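Local coordinates for flagellar biosynthetic protein FliP (Thermotoga maritima MSB8, PDB 5H72) that probably takes part in flagellum-specific protein export as a membrane component of the type III export gate, represented here by its periplasmic domain, at residues A[45-50]-A[67-71]. Numbering follows the deposited sequence.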
loop_
_atom_site.group_PDB
_atom_site.type_symbol
_atom_site.label_atom_id
_atom_site.label_comp_id
_atom_site.label_asym_id
_atom_site.label_seq_id
_atom_site.Cartn_x
_atom_site.Cartn_y
_atom_site.Cartn_z
ATOM N N ASN A 45 0.061 -17.427 11.789
ATOM C CA ASN A 45 -0.775 -16.224 11.806
ATOM C C ASN A 45 -2.069 -16.441 11.045
ATOM O O ASN A 45 -3.137 -16.047 11.506
ATOM C CB ASN A 45 -0.041 -15.022 11.209
ATOM C CG ASN A 45 1.134 -14.579 12.046
ATOM O OD1 ASN A 45 1.267 -14.965 13.208
ATOM N ND2 ASN A 45 1.993 -13.752 11.466
ATOM N N VAL A 46 -1.970 -17.079 9.885
ATOM C CA VAL A 46 -3.147 -17.343 9.074
ATOM C C VAL A 46 -4.112 -18.259 9.800
ATOM O O VAL A 46 -5.289 -17.932 9.957
ATOM C CB VAL A 46 -2.781 -17.981 7.742
ATOM C CG1 VAL A 46 -4.030 -18.221 6.917
ATOM C CG2 VAL A 46 -1.773 -17.119 6.996
ATOM N N PHE A 47 -3.602 -19.404 10.246
ATOM C CA PHE A 47 -4.405 -20.385 10.978
ATOM C C PHE A 47 -5.014 -19.806 12.248
ATOM O O PHE A 47 -6.180 -20.056 12.548
ATOM C CB PHE A 47 -3.557 -21.614 11.315
ATOM C CG PHE A 47 -3.180 -22.422 10.116
ATOM C CD1 PHE A 47 -4.154 -23.060 9.367
ATOM C CD2 PHE A 47 -1.863 -22.534 9.725
ATOM C CE1 PHE A 47 -3.822 -23.802 8.251
ATOM C CE2 PHE A 47 -1.525 -23.275 8.606
ATOM C CZ PHE A 47 -2.510 -23.908 7.868
ATOM N N MET A 48 -4.230 -19.024 12.984
ATOM C CA MET A 48 -4.732 -18.402 14.201
ATOM C C MET A 48 -5.893 -17.471 13.883
ATOM O O MET A 48 -6.943 -17.547 14.516
ATOM C CB MET A 48 -3.622 -17.637 14.925
ATOM C CG MET A 48 -4.143 -16.743 16.049
ATOM S SD MET A 48 -2.906 -15.669 16.822
ATOM C CE MET A 48 -2.517 -14.523 15.498
ATOM N N LEU A 49 -5.706 -16.601 12.894
ATOM C CA LEU A 49 -6.744 -15.646 12.519
ATOM C C LEU A 49 -7.967 -16.360 11.957
ATOM O O LEU A 49 -9.093 -15.893 12.122
ATOM C CB LEU A 49 -6.207 -14.630 11.505
ATOM C CG LEU A 49 -5.766 -13.265 12.046
ATOM C CD1 LEU A 49 -5.069 -13.392 13.381
ATOM C CD2 LEU A 49 -4.848 -12.557 11.061
ATOM N N ALA A 50 -7.739 -17.487 11.293
ATOM C CA ALA A 50 -8.813 -18.280 10.703
ATOM C C ALA A 50 -9.674 -18.914 11.783
ATOM O O ALA A 50 -10.901 -18.877 11.721
ATOM C CB ALA A 50 -8.243 -19.359 9.791
ATOM N N VAL A 67 -8.516 -12.710 6.001
ATOM C CA VAL A 67 -7.648 -13.397 6.935
ATOM C C VAL A 67 -6.202 -13.272 6.490
ATOM O O VAL A 67 -5.307 -12.987 7.291
ATOM C CB VAL A 67 -8.017 -14.913 7.041
ATOM C CG1 VAL A 67 -6.941 -15.692 7.768
ATOM C CG2 VAL A 67 -9.367 -15.087 7.713
ATOM N N LEU A 68 -5.975 -13.501 5.201
ATOM C CA LEU A 68 -4.623 -13.550 4.652
ATOM C C LEU A 68 -3.887 -12.218 4.818
ATOM O O LEU A 68 -2.750 -12.185 5.265
ATOM C CB LEU A 68 -4.665 -13.953 3.179
ATOM C CG LEU A 68 -3.342 -14.257 2.462
ATOM C CD1 LEU A 68 -2.574 -15.380 3.163
ATOM C CD2 LEU A 68 -3.606 -14.616 1.004
ATOM N N ILE A 69 -4.550 -11.118 4.486
ATOM C CA ILE A 69 -3.901 -9.813 4.537
ATOM C C ILE A 69 -3.503 -9.401 5.963
ATOM O O ILE A 69 -2.367 -8.979 6.169
ATOM C CB ILE A 69 -4.797 -8.724 3.881
ATOM C CG1 ILE A 69 -4.975 -9.041 2.399
ATOM C CG2 ILE A 69 -4.176 -7.350 4.041
ATOM C CD1 ILE A 69 -5.959 -8.156 1.717
ATOM N N PRO A 70 -4.413 -9.531 6.956
ATOM C CA PRO A 70 -3.957 -9.212 8.317
ATOM C C PRO A 70 -2.826 -10.120 8.817
ATOM O O PRO A 70 -1.927 -9.641 9.513
ATOM C CB PRO A 70 -5.218 -9.408 9.166
ATOM C CG PRO A 70 -6.340 -9.268 8.233
ATOM C CD PRO A 70 -5.861 -9.817 6.926
ATOM N N ALA A 71 -2.863 -11.405 8.467
ATOM C CA ALA A 71 -1.797 -12.325 8.869
ATOM C C ALA A 71 -0.476 -11.896 8.253
ATOM O O ALA A 71 0.570 -11.939 8.902
ATOM C CB ALA A 71 -2.135 -13.752 8.463
#
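Ala71 and Val67, one turn apart on helix 65-80, are the two bumps that enter the face of helix 43-52. The methyl of Ala71 fills a shallow hollow formed by Asn45, Val46 and Leu49: its CB lies 3.6 Å from the backbone N of Val46 and 3.7 Å from CB of Asn45, with Val46 CG2 and Leu49 CD2 completing the walls. So small a knob lets the backbones come close, with CA atoms of Asn45 and Ala71 5.0 Å apart.

At the other end of the contact, Val67 sends CG1, anti to its own backbone N (chi1 168°), into a second hollow between Val46, Leu49 and Ala50. There CG1 sits 3.5 Å from the carbonyl O of Val46, an oxygen already engaged by Ala50 N within its helix. The side chains of Val46 and Val67 cross at about a right angle, and their CG1 methyls meet at 3.9 Å.

From helix 43-52, Leu49 CD2 reaches into the angle between Pro70 and Ala71, 3.7 Å from Pro70 CB, while Leu49 CB lies against Val67 CG1. At the Asn45 end, ND2 makes a weak hydrogen bond of 3.4 Å to the carbonyl O of Ala71; the same amide nitrogen also donates to Glu78, further along helix 65-80.

The two segments run at 127° to each other, their axes 8.6 Å apart at closest approach. This buried contact joins the short helix 43-52 to the C-terminal helix 65-80 of the alpha-helical periplasmic domain, which has no strands. Beyond Val46, Ile60 and Ala63 of the connecting loop extend the packing; Leu37 of the long helix 17-39 touches both Val46 and Leu68, while Phe22 of a second subunit packs on Pro70.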